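Local coordinates for putative lipoprotein (Campylobacter jejuni subsp. jejuni, PDB 2G5G), which binds two cofacial haems as a dimer, with a tyrosine as ligand, and probably takes part in bacterial haem transport, at residues A[220-232]-A[245-259]. Sequence-based numbering, arbitrary orientation.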
ATOM      1  N   GLY A 220      18.694   4.084   3.787  1.00 23.91           N
ATOM      2  CA  GLY A 220      18.957   2.766   3.226  1.00 23.90           C
ATOM      3  C   GLY A 220      19.934   2.909   2.081  1.00 23.79           C
ATOM      4  O   GLY A 220      20.009   3.965   1.443  1.00 23.55           O
ATOM      5  N   SER A 221      20.661   1.836   1.810  1.00 23.74           N
ATOM      6  CA  SER A 221      21.610   1.798   0.712  1.00 23.97           C
ATOM      7  C   SER A 221      21.060   2.225  -0.645  1.00 23.40           C
ATOM      8  O   SER A 221      21.792   2.851  -1.419  1.00 23.09           O
ATOM      9  CB  SER A 221      22.268   0.424   0.641  1.00 22.85           C
ATOM     10  OG  SER A 221      23.147   0.319   1.750  1.00 28.24           O
ATOM     11  N   TYR A 222      19.797   1.891  -0.981  1.00 24.74           N
ATOM     12  CA  TYR A 222      19.287   2.300  -2.310  1.00 24.96           C
ATOM     13  C   TYR A 222      19.169   3.812  -2.426  1.00 23.63           C
ATOM     14  O   TYR A 222      19.328   4.376  -3.529  1.00 22.20           O
ATOM     15  CB  TYR A 222      17.970   1.619  -2.704  1.00 27.89           C
ATOM     16  CG  TYR A 222      18.047   0.101  -2.703  1.00 30.84           C
ATOM     17  CD1 TYR A 222      19.197  -0.563  -3.126  1.00 35.19           C
ATOM     18  CD2 TYR A 222      16.970  -0.664  -2.272  1.00 33.95           C
ATOM     19  CE1 TYR A 222      19.270  -1.969  -3.129  1.00 35.31           C
ATOM     20  CE2 TYR A 222      17.030  -2.058  -2.264  1.00 35.84           C
ATOM     21  CZ  TYR A 222      18.177  -2.699  -2.702  1.00 35.69           C
ATOM     22  OH  TYR A 222      18.238  -4.075  -2.678  1.00 35.64           O
ATOM     23  N   HIS A 223      18.934   4.455  -1.278  1.00 21.46           N
ATOM     24  CA  HIS A 223      18.861   5.913  -1.180  1.00 21.20           C
ATOM     25  C   HIS A 223      20.222   6.619  -1.256  1.00 19.52           C
ATOM     26  O   HIS A 223      20.342   7.692  -1.819  1.00 20.25           O
ATOM     27  CB  HIS A 223      18.147   6.285   0.145  1.00 20.10           C
ATOM     28  CG  HIS A 223      16.704   5.915   0.148  1.00 22.43           C
ATOM     29  ND1 HIS A 223      15.782   6.529  -0.666  1.00 21.96           N
ATOM     30  CD2 HIS A 223      16.022   4.990   0.864  1.00 25.94           C
ATOM     31  CE1 HIS A 223      14.591   5.994  -0.461  1.00 26.09           C
ATOM     32  NE2 HIS A 223      14.709   5.062   0.467  1.00 25.69           N
ATOM     33  N   THR A 224      21.232   6.010  -0.690  1.00 20.19           N
ATOM     34  CA  THR A 224      22.541   6.654  -0.651  1.00 19.86           C
ATOM     35  C   THR A 224      23.350   6.405  -1.928  1.00 20.70           C
ATOM     36  O   THR A 224      24.361   7.085  -2.178  1.00 20.99           O
ATOM     37  CB  THR A 224      23.324   6.274   0.586  1.00 20.37           C
ATOM     38  OG1 THR A 224      23.647   4.881   0.552  1.00 18.94           O
ATOM     39  CG2 THR A 224      22.512   6.646   1.883  1.00 18.76           C
ATOM     40  N   SER A 225      22.902   5.427  -2.724  1.00 20.70           N
ATOM     41  CA  SER A 225      23.597   5.036  -3.935  1.00 20.83           C
ATOM     42  C   SER A 225      23.845   6.226  -4.874  1.00 21.11           C
ATOM     43  O   SER A 225      22.919   6.924  -5.288  1.00 20.43           O
ATOM     44  CB  SER A 225      22.801   3.964  -4.698  1.00 21.21           C
ATOM     45  OG  SER A 225      23.341   3.832  -6.011  1.00 18.86           O
ATOM     46  N   LYS A 226      25.101   6.402  -5.260  1.00 20.52           N
ATOM     47  CA  LYS A 226      25.451   7.385  -6.245  1.00 21.58           C
ATOM     48  C   LYS A 226      24.867   7.085  -7.636  1.00 21.54           C
ATOM     49  O   LYS A 226      24.829   7.969  -8.460  1.00 22.11           O
ATOM     50  CB  LYS A 226      26.971   7.461  -6.362  1.00 21.18           C
ATOM     51  CG  LYS A 226      27.638   8.092  -5.121  1.00 22.51           C
ATOM     52  CD  LYS A 226      29.124   7.854  -5.171  1.00 24.42           C
ATOM     53  CE  LYS A 226      29.797   8.673  -6.252  1.00 28.86           C
ATOM     54  NZ  LYS A 226      31.253   8.396  -6.321  1.00 30.08           N
ATOM     55  N   LYS A 227      24.495   5.836  -7.897  1.00 21.98           N
ATOM     56  CA  LYS A 227      23.945   5.424  -9.207  1.00 24.03           C
ATOM     57  C   LYS A 227      22.472   5.784  -9.410  1.00 23.26           C
ATOM     58  O   LYS A 227      22.068   6.124 -10.511  1.00 23.80           O
ATOM     59  CB  LYS A 227      24.075   3.915  -9.376  1.00 24.14           C
ATOM     60  CG  LYS A 227      25.512   3.390  -9.365  1.00 26.41           C
ATOM     61  CD  LYS A 227      25.538   1.866  -9.310  1.00 27.25           C
ATOM     62  CE  LYS A 227      25.066   1.217 -10.618  1.00 33.42           C
ATOM     63  NZ  LYS A 227      25.022  -0.290 -10.411  1.00 37.33           N
ATOM     64  N   ILE A 228      21.671   5.690  -8.351  1.00 21.77           N
ATOM     65  CA  ILE A 228      20.206   5.798  -8.481  1.00 23.11           C
ATOM     66  C   ILE A 228      19.559   6.720  -7.432  1.00 22.23           C
ATOM     67  O   ILE A 228      18.348   6.954  -7.487  1.00 23.48           O
ATOM     68  CB  ILE A 228      19.539   4.419  -8.329  1.00 22.11           C
ATOM     69  CG1 ILE A 228      19.899   3.806  -6.964  1.00 22.95           C
ATOM     70  CG2 ILE A 228      19.901   3.497  -9.536  1.00 25.30           C
ATOM     71  CD1 ILE A 228      19.261   2.484  -6.645  1.00 24.88           C
ATOM     72  N   GLY A 229      20.347   7.171  -6.453  1.00 21.82           N
ATOM     73  CA  GLY A 229      19.764   7.803  -5.252  1.00 20.56           C
ATOM     74  C   GLY A 229      19.984   9.291  -5.042  1.00 19.38           C
ATOM     75  O   GLY A 229      20.208  10.073  -5.975  1.00 18.28           O
ATOM     76  N   ILE A 230      19.909   9.668  -3.772  1.00 18.35           N
ATOM     77  CA  ILE A 230      20.115  11.048  -3.332  1.00 18.48           C
ATOM     78  C   ILE A 230      21.259  11.853  -4.007  1.00 17.79           C
ATOM     79  O   ILE A 230      21.043  13.010  -4.349  1.00 18.00           O
ATOM     80  CB  ILE A 230      20.260  11.106  -1.800  1.00 17.60           C
ATOM     81  CG1 ILE A 230      18.945  10.594  -1.157  1.00 19.88           C
ATOM     82  CG2 ILE A 230      20.651  12.564  -1.325  1.00 16.87           C
ATOM     83  CD1 ILE A 230      19.111  10.057   0.266  1.00 19.42           C
ATOM     84  N   PRO A 231      22.458  11.258  -4.186  1.00 18.69           N
ATOM     85  CA  PRO A 231      23.535  12.022  -4.882  1.00 18.52           C
ATOM     86  C   PRO A 231      23.161  12.635  -6.241  1.00 19.80           C
ATOM     87  O   PRO A 231      23.600  13.751  -6.553  1.00 19.38           O
ATOM     88  CB  PRO A 231      24.672  11.000  -4.994  1.00 18.31           C
ATOM     89  CG  PRO A 231      24.494  10.122  -3.771  1.00 17.38           C
ATOM     90  CD  PRO A 231      22.966   9.958  -3.699  1.00 18.93           C
ATOM     91  N   LEU A 232      22.328  11.940  -7.030  1.00 19.98           N
ATOM     92  CA  LEU A 232      21.859  12.476  -8.303  1.00 20.83           C
ATOM     93  C   LEU A 232      20.993  13.722  -8.107  1.00 20.53           C
ATOM     94  O   LEU A 232      21.066  14.664  -8.891  1.00 20.37           O
ATOM     95  CB  LEU A 232      21.037  11.424  -9.059  1.00 21.66           C
ATOM     96  CG  LEU A 232      21.714  10.080  -9.343  1.00 25.03           C
ATOM     97  CD1 LEU A 232      20.697   9.115  -9.989  1.00 26.28           C
ATOM     98  CD2 LEU A 232      22.930  10.315 -10.251  1.00 27.81           C
ATOM     99  N   VAL A 245      29.955   9.528   0.108  1.00 16.58           N
ATOM    100  CA  VAL A 245      29.013   8.435   0.323  1.00 17.74           C
ATOM    101  C   VAL A 245      29.762   7.244   0.881  1.00 17.49           C
ATOM    102  O   VAL A 245      30.762   6.789   0.296  1.00 18.25           O
ATOM    103  CB  VAL A 245      28.266   8.012  -0.975  1.00 16.34           C
ATOM    104  CG1 VAL A 245      27.267   6.875  -0.662  1.00 19.21           C
ATOM    105  CG2 VAL A 245      27.584   9.221  -1.670  1.00 17.65           C
ATOM    106  N   VAL A 246      29.296   6.778   2.031  1.00 16.93           N
ATOM    107  CA  VAL A 246      29.875   5.612   2.692  1.00 18.30           C
ATOM    108  C   VAL A 246      28.816   4.547   2.786  1.00 19.59           C
ATOM    109  O   VAL A 246      27.753   4.760   3.397  1.00 20.27           O
ATOM    110  CB  VAL A 246      30.368   5.919   4.115  1.00 17.74           C
ATOM    111  CG1 VAL A 246      30.960   4.610   4.781  1.00 19.29           C
ATOM    112  CG2 VAL A 246      31.438   7.010   4.102  1.00 18.50           C
ATOM    113  N   ASN A 247      29.075   3.385   2.201  1.00 20.30           N
ATOM    114  CA  ASN A 247      28.039   2.347   2.222  1.00 21.82           C
ATOM    115  C   ASN A 247      28.506   1.231   3.133  1.00 21.63           C
ATOM    116  O   ASN A 247      29.681   0.848   3.101  1.00 21.41           O
ATOM    117  CB  ASN A 247      27.707   1.778   0.835  1.00 20.79           C
ATOM    118  CG  ASN A 247      26.425   0.904   0.865  1.00 24.41           C
ATOM    119  OD1 ASN A 247      26.331  -0.149   0.227  1.00 26.93           O
ATOM    120  ND2 ASN A 247      25.460   1.334   1.639  1.00 22.56           N
ATOM    121  N   LEU A 248      27.588   0.740   3.951  1.00 22.26           N
ATOM    122  CA  LEU A 248      27.837  -0.420   4.821  1.00 22.90           C
ATOM    123  C   LEU A 248      27.397  -1.653   4.021  1.00 24.46           C
ATOM    124  O   LEU A 248      26.214  -1.816   3.729  1.00 24.47           O
ATOM    125  CB  LEU A 248      27.043  -0.262   6.138  1.00 23.28           C
ATOM    126  CG  LEU A 248      27.309   1.079   6.858  1.00 20.82           C
ATOM    127  CD1 LEU A 248      26.381   1.220   8.091  1.00 25.22           C
ATOM    128  CD2 LEU A 248      28.799   1.257   7.209  1.00 21.03           C
ATOM    129  N   SER A 249      28.348  -2.479   3.600  1.00 26.78           N
ATOM    130  CA  SER A 249      27.996  -3.521   2.613  1.00 28.72           C
ATOM    131  C   SER A 249      27.134  -4.638   3.178  1.00 30.24           C
ATOM    132  O   SER A 249      27.155  -4.933   4.374  1.00 29.67           O
ATOM    133  CB  SER A 249      29.221  -4.113   1.909  1.00 28.34           C
ATOM    134  OG  SER A 249      30.095  -4.756   2.814  1.00 29.33           O
ATOM    135  N   TYR A 250      26.347  -5.211   2.287  1.00 32.56           N
ATOM    136  CA  TYR A 250      25.661  -6.476   2.516  1.00 35.09           C
ATOM    137  C   TYR A 250      25.496  -7.146   1.148  1.00 34.92           C
ATOM    138  O   TYR A 250      25.050  -6.515   0.200  1.00 36.22           O
ATOM    139  CB  TYR A 250      24.292  -6.273   3.178  1.00 36.54           C
ATOM    140  CG  TYR A 250      23.607  -7.596   3.468  1.00 39.64           C
ATOM    141  CD1 TYR A 250      23.815  -8.263   4.677  1.00 41.99           C
ATOM    142  CD2 TYR A 250      22.781  -8.193   2.509  1.00 41.70           C
ATOM    143  CE1 TYR A 250      23.198  -9.500   4.928  1.00 43.12           C
ATOM    144  CE2 TYR A 250      22.169  -9.425   2.746  1.00 43.88           C
ATOM    145  CZ  TYR A 250      22.381 -10.062   3.950  1.00 42.70           C
ATOM    146  OH  TYR A 250      21.774 -11.277   4.173  1.00 44.23           O
ATOM    147  N   GLY A 251      25.843  -8.420   1.043  1.00 35.61           N
ATOM    148  CA  GLY A 251      25.778  -9.097  -0.264  1.00 34.77           C
ATOM    149  C   GLY A 251      26.758  -8.487  -1.257  1.00 33.77           C
ATOM    150  O   GLY A 251      27.879  -8.151  -0.894  1.00 33.73           O
ATOM    151  N   GLU A 252      26.321  -8.337  -2.506  1.00 33.81           N
ATOM    152  CA  GLU A 252      27.169  -7.845  -3.591  1.00 33.59           C
ATOM    153  C   GLU A 252      27.561  -6.386  -3.369  1.00 31.74           C
ATOM    154  O   GLU A 252      26.803  -5.622  -2.766  1.00 30.28           O
ATOM    155  CB  GLU A 252      26.451  -7.951  -4.946  1.00 34.92           C
ATOM    156  CG  GLU A 252      26.057  -9.384  -5.391  1.00 40.19           C
ATOM    157  CD  GLU A 252      27.252 -10.216  -5.887  1.00 47.24           C
ATOM    158  OE1 GLU A 252      27.988  -9.740  -6.788  1.00 50.43           O
ATOM    159  OE2 GLU A 252      27.449 -11.347  -5.377  1.00 50.16           O
ATOM    160  N   ILE A 253      28.734  -6.021  -3.883  1.00 29.79           N
ATOM    161  CA  ILE A 253      29.279  -4.675  -3.762  1.00 29.35           C
ATOM    162  C   ILE A 253      29.467  -4.095  -5.144  1.00 28.78           C
ATOM    163  O   ILE A 253      30.232  -4.643  -5.965  1.00 29.71           O
ATOM    164  CB  ILE A 253      30.617  -4.686  -2.984  1.00 29.44           C
ATOM    165  CG1 ILE A 253      30.343  -5.113  -1.521  1.00 29.98           C
ATOM    166  CG2 ILE A 253      31.356  -3.329  -3.072  1.00 29.62           C
ATOM    167  CD1 ILE A 253      31.558  -5.240  -0.682  1.00 29.04           C
ATOM    168  N   ASP A 254      28.760  -3.002  -5.409  1.00 26.61           N
ATOM    169  CA  ASP A 254      28.996  -2.208  -6.590  1.00 25.38           C
ATOM    170  C   ASP A 254      29.769  -0.978  -6.148  1.00 24.55           C
ATOM    171  O   ASP A 254      29.270  -0.158  -5.347  1.00 23.06           O
ATOM    172  CB  ASP A 254      27.663  -1.832  -7.245  1.00 25.70           C
ATOM    173  CG  ASP A 254      27.832  -1.156  -8.590  1.00 26.72           C
ATOM    174  OD1 ASP A 254      26.892  -1.260  -9.380  1.00 29.58           O
ATOM    175  OD2 ASP A 254      28.877  -0.550  -8.899  1.00 31.12           O
ATOM    176  N   LEU A 255      30.991  -0.866  -6.654  1.00 23.27           N
ATOM    177  CA  LEU A 255      31.884   0.235  -6.323  1.00 23.18           C
ATOM    178  C   LEU A 255      31.313   1.607  -6.688  1.00 22.95           C
ATOM    179  O   LEU A 255      31.594   2.594  -6.029  1.00 22.32           O
ATOM    180  CB  LEU A 255      33.237   0.022  -7.001  1.00 23.19           C
ATOM    181  CG  LEU A 255      34.064  -1.198  -6.588  1.00 24.29           C
ATOM    182  CD1 LEU A 255      35.200  -1.396  -7.616  1.00 23.77           C
ATOM    183  CD2 LEU A 255      34.576  -1.054  -5.142  1.00 25.83           C
ATOM    184  N   LYS A 256      30.508   1.652  -7.737  1.00 22.86           N
ATOM    185  CA  LYS A 256      29.898   2.878  -8.195  1.00 24.15           C
ATOM    186  C   LYS A 256      28.845   3.451  -7.247  1.00 22.85           C
ATOM    187  O   LYS A 256      28.414   4.595  -7.447  1.00 23.35           O
ATOM    188  CB  LYS A 256      29.252   2.666  -9.574  1.00 24.15           C
ATOM    189  CG  LYS A 256      30.225   2.197 -10.664  1.00 26.33           C
ATOM    190  CD  LYS A 256      29.520   2.008 -12.055  1.00 27.91           C
ATOM    191  CE  LYS A 256      28.558   0.765 -12.113  1.00 31.76           C
ATOM    192  NZ  LYS A 256      29.167  -0.558 -11.628  1.00 30.75           N
ATOM    193  N   ASP A 257      28.392   2.653  -6.280  1.00 21.42           N
ATOM    194  CA  ASP A 257      27.342   3.065  -5.358  1.00 21.93           C
ATOM    195  C   ASP A 257      27.834   4.072  -4.312  1.00 20.85           C
ATOM    196  O   ASP A 257      27.035   4.775  -3.706  1.00 20.61           O
ATOM    197  CB  ASP A 257      26.763   1.851  -4.622  1.00 22.24           C
ATOM    198  CG  ASP A 257      25.652   1.180  -5.386  1.00 22.66           C
ATOM    199  OD1 ASP A 257      25.039   1.823  -6.247  1.00 24.95           O
ATOM    200  OD2 ASP A 257      25.390  -0.007  -5.113  1.00 28.18           O
ATOM    201  N   SER A 258      29.135   4.122  -4.061  1.00 19.94           N
ATOM    202  CA  SER A 258      29.590   4.882  -2.894  1.00 19.45           C
ATOM    203  C   SER A 258      31.057   5.308  -3.103  1.00 18.77           C
ATOM    204  O   SER A 258      31.651   4.947  -4.107  1.00 19.11           O
ATOM    205  CB  SER A 258      29.397   4.010  -1.646  1.00 19.00           C
ATOM    206  OG  SER A 258      30.341   2.948  -1.599  1.00 19.78           O
ATOM    207  N   ASP A 259      31.612   6.090  -2.182  1.00 17.61           N
ATOM    208  CA  ASP A 259      33.029   6.495  -2.208  1.00 17.46           C
ATOM    209  C   ASP A 259      33.893   5.642  -1.278  1.00 17.83           C
ATOM    210  O   ASP A 259      35.119   5.495  -1.483  1.00 17.40           O
ATOM    211  CB  ASP A 259      33.146   7.977  -1.829  1.00 16.64           C
ATOM    212  CG  ASP A 259      32.349   8.859  -2.781  1.00 18.99           C
ATOM    213  OD1 ASP A 259      32.676   8.834  -4.007  1.00 18.27           O
ATOM    214  OD2 ASP A 259      31.373   9.517  -2.339  1.00 17.55           O
TER
HETATM  215  O   HOH W   1      23.848  -2.323   2.522  1.00 30.57           O
HETATM  216  O   HOH W   2      25.877   3.957  -1.019  1.00 22.77           O
HETATM  217  O   HOH W   3      32.202   5.380  -6.943  1.00 31.98           O
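With its hydroxyl swung anti to the backbone N (chi1 167°), Ser225 reaches across to Asp257, and OG donates to OD1 at 2.6 Å from well above the carboxylate plane. The same OG accepts from the backbone N of Lys227, an ST turn where the chain leaves helix 221-224. Next to it, Lys226 N bonds to Asp257 O at 3.0 Å; two successive residues thus hold the side chain and backbone carbonyl of Asp257. Lys226 and Lys227 both bend at chi3 and send their ammonium groups to different carboxylates. Lys226 lays CG against Val245 CG2 (3.6 Å) and ends in a salt bridge from NZ to Asp259 OD1 (2.8 Å), on the syn side but 34° out of the carboxylate plane; His25 also bonds to this oxygen. The contact ties helix 221-224, which directly follows strand 214-220, and the loop after it to strand 243-248 and the excursion leading to strand 260-264, at the C-terminal ends of two parallel strands that flank strand 44-49 in the mixed sheet of the ChaN fold. Lys227 NZ and Asp254 OD1 approach from opposite directions and form a salt bridge whose modelled length is too short to be taken literally. Asp254 OD2 receives Lys256 N, an Asx turn, and, from the opposite face of its plane, a salt bridge from Lys256 NZ, so the one carboxylate probably offsets both ammonium charges. Asn247 ND2 donates to Ser221 OG at 2.5 Å, almost straight (166°) and within the amide plane; a water links that hydroxyl, also weakly bonded to Glu49 O, to Leu248 O.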